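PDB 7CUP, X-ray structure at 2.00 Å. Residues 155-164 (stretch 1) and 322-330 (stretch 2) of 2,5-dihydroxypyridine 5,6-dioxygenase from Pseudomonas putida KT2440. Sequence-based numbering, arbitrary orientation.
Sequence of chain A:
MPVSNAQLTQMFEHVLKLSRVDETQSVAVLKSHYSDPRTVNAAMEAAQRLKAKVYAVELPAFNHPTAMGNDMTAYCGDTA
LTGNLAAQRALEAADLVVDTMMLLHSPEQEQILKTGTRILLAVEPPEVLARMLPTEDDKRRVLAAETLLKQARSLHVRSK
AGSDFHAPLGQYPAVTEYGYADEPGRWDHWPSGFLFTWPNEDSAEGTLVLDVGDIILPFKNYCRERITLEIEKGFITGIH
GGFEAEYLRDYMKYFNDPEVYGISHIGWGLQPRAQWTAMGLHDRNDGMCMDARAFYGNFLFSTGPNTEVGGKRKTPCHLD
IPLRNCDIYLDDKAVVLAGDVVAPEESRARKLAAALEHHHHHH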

ATOM      1  N   LEU A 155     -52.025   7.219   8.422  1.00 41.81           N
ATOM      2  CA  LEU A 155     -51.024   8.266   8.757  1.00 43.33           C
ATOM      3  C   LEU A 155     -51.388   9.541   7.989  1.00 39.28           C
ATOM      4  O   LEU A 155     -51.779   9.424   6.806  1.00 42.10           O
ATOM      5  CB  LEU A 155     -49.614   7.757   8.422  1.00 41.66           C
ATOM      6  CG  LEU A 155     -48.472   8.755   8.641  1.00 43.49           C
ATOM      7  CD1 LEU A 155     -47.167   8.027   8.928  1.00 46.46           C
ATOM      8  CD2 LEU A 155     -48.308   9.673   7.440  1.00 45.19           C
ATOM      9  N   HIS A 156     -51.263  10.713   8.627  1.00 38.57           N
ATOM     10  CA  HIS A 156     -51.561  12.011   7.960  1.00 39.80           C
ATOM     11  C   HIS A 156     -50.442  13.033   8.194  1.00 35.12           C
ATOM     12  O   HIS A 156     -50.003  13.223   9.361  1.00 36.67           O
ATOM     13  CB  HIS A 156     -52.953  12.567   8.361  1.00 44.31           C
ATOM     14  CG  HIS A 156     -53.525  13.470   7.310  1.00 49.49           C
ATOM     15  ND1 HIS A 156     -54.437  13.021   6.353  1.00 52.42           N
ATOM     16  CD2 HIS A 156     -53.256  14.760   6.997  1.00 49.21           C
ATOM     17  CE1 HIS A 156     -54.728  14.007   5.520  1.00 50.80           C
ATOM     18  NE2 HIS A 156     -54.014  15.091   5.895  1.00 52.12           N
ATOM     19  N   VAL A 157     -50.056  13.754   7.142  1.00 33.25           N
ATOM     20  CA  VAL A 157     -49.024  14.817   7.282  1.00 33.73           C
ATOM     21  C   VAL A 157     -49.593  16.160   6.832  1.00 33.21           C
ATOM     22  O   VAL A 157     -50.184  16.220   5.734  1.00 32.67           O
ATOM     23  CB  VAL A 157     -47.750  14.462   6.514  1.00 34.17           C
ATOM     24  CG1 VAL A 157     -46.738  15.599   6.568  1.00 36.50           C
ATOM     25  CG2 VAL A 157     -47.151  13.177   7.065  1.00 36.39           C
ATOM     26  N   ARG A 158     -49.342  17.178   7.643  1.00 33.52           N
ATOM     27  CA  ARG A 158     -49.620  18.606   7.327  1.00 38.79           C
ATOM     28  C   ARG A 158     -48.377  19.458   7.638  1.00 36.09           C
ATOM     29  O   ARG A 158     -47.706  19.227   8.656  1.00 37.00           O
ATOM     30  CB  ARG A 158     -50.851  19.077   8.122  1.00 47.60           C
ATOM     31  CG  ARG A 158     -52.152  18.358   7.765  1.00 55.70           C
ATOM     32  CD  ARG A 158     -53.438  19.049   8.221  1.00 64.68           C
ATOM     33  NE  ARG A 158     -53.879  18.640   9.555  1.00 73.69           N
ATOM     34  CZ  ARG A 158     -54.672  17.595   9.837  1.00 81.91           C
ATOM     35  NH1 ARG A 158     -55.008  17.333  11.095  1.00 80.58           N
ATOM     36  NH2 ARG A 158     -55.126  16.812   8.872  1.00 84.63           N
ATOM     37  N   SER A 159     -48.117  20.472   6.830  1.00 35.00           N
ATOM     38  CA  SER A 159     -47.153  21.541   7.167  1.00 34.22           C
ATOM     39  C   SER A 159     -47.712  22.896   6.711  1.00 35.04           C
ATOM     40  O   SER A 159     -48.506  22.908   5.745  1.00 32.37           O
ATOM     41  CB  SER A 159     -45.841  21.263   6.492  1.00 34.60           C
ATOM     42  OG  SER A 159     -45.942  21.469   5.087  1.00 30.09           O
ATOM     43  N   LYS A 160     -47.220  23.989   7.296  1.00 35.76           N
ATOM     44  CA  LYS A 160     -47.446  25.390   6.823  1.00 40.54           C
ATOM     45  C   LYS A 160     -47.045  25.535   5.350  1.00 38.27           C
ATOM     46  O   LYS A 160     -47.704  26.284   4.644  1.00 39.68           O
ATOM     47  CB  LYS A 160     -46.662  26.404   7.665  1.00 45.36           C
ATOM     48  CG  LYS A 160     -47.298  26.727   9.013  1.00 54.75           C
ATOM     49  CD  LYS A 160     -46.487  27.708   9.865  1.00 64.28           C
ATOM     50  CE  LYS A 160     -46.908  27.722  11.320  1.00 66.44           C
ATOM     51  NZ  LYS A 160     -46.805  26.368  11.917  1.00 73.09           N
ATOM     52  N   ALA A 161     -45.987  24.876   4.897  1.00 35.42           N
ATOM     53  CA  ALA A 161     -45.499  25.022   3.509  1.00 36.65           C
ATOM     54  C   ALA A 161     -46.535  24.443   2.544  1.00 37.60           C
ATOM     55  O   ALA A 161     -46.404  24.685   1.332  1.00 39.40           O
ATOM     56  CB  ALA A 161     -44.155  24.342   3.359  1.00 37.35           C
ATOM     57  N   GLY A 162     -47.479  23.646   3.047  1.00 36.01           N
ATOM     58  CA  GLY A 162     -48.627  23.145   2.268  1.00 35.76           C
ATOM     59  C   GLY A 162     -48.677  21.631   2.123  1.00 37.90           C
ATOM     60  O   GLY A 162     -49.377  21.158   1.211  1.00 37.90           O
ATOM     61  N   SER A 163     -47.977  20.864   2.958  1.00 36.55           N
ATOM     62  CA  SER A 163     -48.124  19.392   2.937  1.00 38.96           C
ATOM     63  C   SER A 163     -49.514  19.102   3.500  1.00 38.01           C
ATOM     64  O   SER A 163     -49.847  19.728   4.505  1.00 36.45           O
ATOM     65  CB  SER A 163     -47.028  18.683   3.699  1.00 38.10           C
ATOM     66  OG  SER A 163     -45.835  18.673   2.925  1.00 36.91           O
ATOM     67  N   ASP A 164     -50.292  18.262   2.812  1.00 40.10           N
ATOM     68  CA  ASP A 164     -51.602  17.726   3.273  1.00 42.02           C
ATOM     69  C   ASP A 164     -51.772  16.349   2.627  1.00 36.43           C
ATOM     70  O   ASP A 164     -52.207  16.258   1.483  1.00 36.07           O
ATOM     71  CB  ASP A 164     -52.729  18.716   2.964  1.00 47.31           C
ATOM     72  CG  ASP A 164     -54.040  18.363   3.651  1.00 55.08           C
ATOM     73  OD1 ASP A 164     -55.089  18.595   3.031  1.00 63.97           O
ATOM     74  OD2 ASP A 164     -54.003  17.864   4.797  1.00 55.49           O
ATOM     75  N   PRO A 322     -36.736  13.526   3.447  1.00 24.73           N
ATOM     76  CA  PRO A 322     -37.173  14.019   4.752  1.00 25.10           C
ATOM     77  C   PRO A 322     -37.691  15.464   4.702  1.00 25.78           C
ATOM     78  O   PRO A 322     -37.093  16.293   4.064  1.00 26.12           O
ATOM     79  CB  PRO A 322     -35.910  13.974   5.622  1.00 25.24           C
ATOM     80  CG  PRO A 322     -34.746  13.998   4.633  1.00 24.73           C
ATOM     81  CD  PRO A 322     -35.286  13.689   3.258  1.00 26.13           C
ATOM     82  N   LEU A 323     -38.784  15.731   5.415  1.00 25.57           N
ATOM     83  CA  LEU A 323     -39.382  17.083   5.531  1.00 24.96           C
ATOM     84  C   LEU A 323     -39.298  17.534   6.982  1.00 26.82           C
ATOM     85  O   LEU A 323     -39.505  16.687   7.886  1.00 27.68           O
ATOM     86  CB  LEU A 323     -40.831  17.030   5.050  1.00 26.38           C
ATOM     87  CG  LEU A 323     -41.036  16.406   3.687  1.00 24.70           C
ATOM     88  CD1 LEU A 323     -42.518  16.312   3.393  1.00 26.29           C
ATOM     89  CD2 LEU A 323     -40.310  17.204   2.609  1.00 27.02           C
ATOM     90  N   ARG A 324     -38.998  18.817   7.182  1.00 25.93           N
ATOM     91  CA  ARG A 324     -38.971  19.490   8.499  1.00 29.92           C
ATOM     92  C   ARG A 324     -40.337  20.106   8.813  1.00 29.91           C
ATOM     93  O   ARG A 324     -41.109  20.333   7.870  1.00 27.56           O
ATOM     94  CB  ARG A 324     -38.043  20.704   8.466  1.00 33.25           C
ATOM     95  CG  ARG A 324     -36.599  20.391   8.769  1.00 38.48           C
ATOM     96  CD  ARG A 324     -35.739  21.205   7.845  1.00 40.74           C
ATOM     97  NE  ARG A 324     -35.828  22.659   7.930  1.00 45.46           N
ATOM     98  CZ  ARG A 324     -36.329  23.473   6.991  1.00 41.48           C
ATOM     99  NH1 ARG A 324     -36.915  23.028   5.870  1.00 35.68           N
ATOM    100  NH2 ARG A 324     -36.243  24.764   7.210  1.00 42.55           N
ATOM    101  N   ASN A 325     -40.562  20.444  10.086  1.00 32.71           N
ATOM    102  CA  ASN A 325     -41.630  21.381  10.539  1.00 37.94           C
ATOM    103  C   ASN A 325     -43.011  20.772  10.333  1.00 37.70           C
ATOM    104  O   ASN A 325     -43.974  21.540  10.334  1.00 42.01           O
ATOM    105  CB  ASN A 325     -41.613  22.704   9.772  1.00 38.62           C
ATOM    106  CG  ASN A 325     -40.273  23.388   9.870  1.00 40.51           C
ATOM    107  OD1 ASN A 325     -39.607  23.235  10.882  1.00 39.92           O
ATOM    108  ND2 ASN A 325     -39.871  24.109   8.826  1.00 47.03           N
ATOM    109  N   CYS A 326     -43.097  19.444  10.218  1.00 36.18           N
ATOM    110  CA  CYS A 326     -44.328  18.739   9.806  1.00 35.87           C
ATOM    111  C   CYS A 326     -45.114  18.379  11.062  1.00 35.28           C
ATOM    112  O   CYS A 326     -44.496  18.191  12.135  1.00 35.73           O
ATOM    113  CB  CYS A 326     -44.055  17.486   8.978  1.00 36.55           C
ATOM    114  SG  CYS A 326     -43.690  17.809   7.231  1.00 33.67           S
ATOM    115  N   ASP A 327     -46.436  18.361  10.919  1.00 36.13           N
ATOM    116  CA  ASP A 327     -47.361  17.727  11.880  1.00 37.24           C
ATOM    117  C   ASP A 327     -47.656  16.339  11.324  1.00 33.10           C
ATOM    118  O   ASP A 327     -48.028  16.235  10.140  1.00 30.61           O
ATOM    119  CB  ASP A 327     -48.619  18.580  12.079  1.00 41.08           C
ATOM    120  CG  ASP A 327     -48.381  19.983  12.611  1.00 39.59           C
ATOM    121  OD1 ASP A 327     -47.353  20.226  13.270  1.00 41.82           O
ATOM    122  OD2 ASP A 327     -49.241  20.827  12.357  1.00 48.08           O
ATOM    123  N   ILE A 328     -47.463  15.309  12.143  1.00 35.31           N
ATOM    124  CA  ILE A 328     -47.692  13.897  11.724  1.00 35.61           C
ATOM    125  C   ILE A 328     -48.724  13.288  12.669  1.00 37.24           C
ATOM    126  O   ILE A 328     -48.489  13.318  13.929  1.00 33.86           O
ATOM    127  CB  ILE A 328     -46.394  13.069  11.729  1.00 34.46           C
ATOM    128  CG1 ILE A 328     -45.233  13.793  11.040  1.00 34.98           C
ATOM    129  CG2 ILE A 328     -46.669  11.708  11.111  1.00 35.11           C
ATOM    130  CD1 ILE A 328     -43.898  13.091  11.209  1.00 33.29           C
ATOM    131  N   TYR A 329     -49.769  12.706  12.078  1.00 38.54           N
ATOM    132  CA  TYR A 329     -50.887  12.049  12.807  1.00 42.04           C
ATOM    133  C   TYR A 329     -50.991  10.574  12.440  1.00 37.64           C
ATOM    134  O   TYR A 329     -50.889  10.202  11.231  1.00 39.68           O
ATOM    135  CB  TYR A 329     -52.225  12.723  12.495  1.00 41.26           C
ATOM    136  CG  TYR A 329     -52.247  14.174  12.862  1.00 40.44           C
ATOM    137  CD1 TYR A 329     -51.881  15.142  11.942  1.00 44.29           C
ATOM    138  CD2 TYR A 329     -52.600  14.573  14.133  1.00 41.25           C
ATOM    139  CE1 TYR A 329     -51.878  16.484  12.279  1.00 45.89           C
ATOM    140  CE2 TYR A 329     -52.604  15.911  14.486  1.00 42.41           C
ATOM    141  CZ  TYR A 329     -52.240  16.862  13.556  1.00 42.62           C
ATOM    142  OH  TYR A 329     -52.227  18.172  13.909  1.00 52.65           O
ATOM    143  N   LEU A 330     -51.238   9.780  13.482  1.00 40.18           N
ATOM    144  CA  LEU A 330     -51.725   8.384  13.406  1.00 45.39           C
ATOM    145  C   LEU A 330     -53.214   8.394  13.773  1.00 46.80           C
ATOM    146  O   LEU A 330     -53.548   8.772  14.921  1.00 38.26           O
ATOM    147  CB  LEU A 330     -50.914   7.535  14.386  1.00 46.18           C
ATOM    148  CG  LEU A 330     -49.429   7.424  14.052  1.00 48.35           C
ATOM    149  CD1 LEU A 330     -48.740   6.463  15.011  1.00 47.48           C
ATOM    150  CD2 LEU A 330     -49.236   6.998  12.594  1.00 46.92           C
TER
HETATM  151  O   HOH W   1     -51.757  19.599  11.705  1.00 46.22           O

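Two strands of one chain, far apart in sequence, lie side by side as antiparallel neighbours in a sheet: residues 155-158 run against 327-330 at 163° between their N-to-C directions, with the axes approaching to 4.6 Å. The contact between the two stretches buries 532 Å², both sides summed. Four backbone hydrogen bonds set the register. His156 and Tyr329 form one closed pair, His156 N to Tyr329 O at 2.7 Å and Tyr329 N to His156 O at 2.8 Å; Arg158 and Asp327 form the next, Arg158 N to Asp327 O at 3.0 Å and Asp327 N to Arg158 O at 2.7 Å. Between them sits the non-hydrogen-bonded pair Val157 and Ile328, where CA-H groups face carbonyls instead: Val157 CA lies 3.3 Å from Asp327 O, and Ile328 CA 3.4 Å from His156 O.

Side chains alternate along each strand, which here puts the polar and aromatic residues on one face and the aliphatic ones on the other. Tyr329, Arg158 and His156 share one face with Asp327, and Tyr329 and Arg158 cover the most surface, 86 and 75 Å². With chi1 at m, the Tyr329 ring extends along the sheet towards Arg158, whose NH1 lies over one face of the ring, near its rim, 3.5 Å from Tyr329 CE1, so the edge of the cationic group meets the electron-rich face. The exposed arginine thus brings its end to the tyrosine ring on the neighbouring strand. A water completes the cluster: it accepts from Arg158 NE at 3.2 Å, donates to Asp327 OD2 at 2.9 Å and lies 2.7 Å from Tyr329 OH, so arginine and aspartate are linked through solvent here. His156 CB lies 4.2 Å from Tyr329 CB. The His156 imidazole turns back to its own stretch, where His156 NE2 donates to Asp164 OD2 at 3.0 Å.

The other face is apolar and buried. Leu155 CG packs on Ile328 CG2 at 4.3 Å, Leu155 CB on Leu330 CD2 at 4.3 Å, and Val157 CG2 on Ile328 CG2 at 4.3 Å. Val157 CG1 also reaches Cys326 SG at 3.8 Å, extending the apolar contact to Cys326, the residue before Asp327.

Beyond Arg158 the first stretch folds into a type I turn from Ser159 to Gly162, closed by Gly162 N to Ser159 O at 3.0 Å. Ser159 OG accepts from Ser163 N at 3.0 Å, tying the start of the turn to the residue just after it. Gly162 has phi/psi of 118/19°, where a CB would jam against the preceding carbonyl.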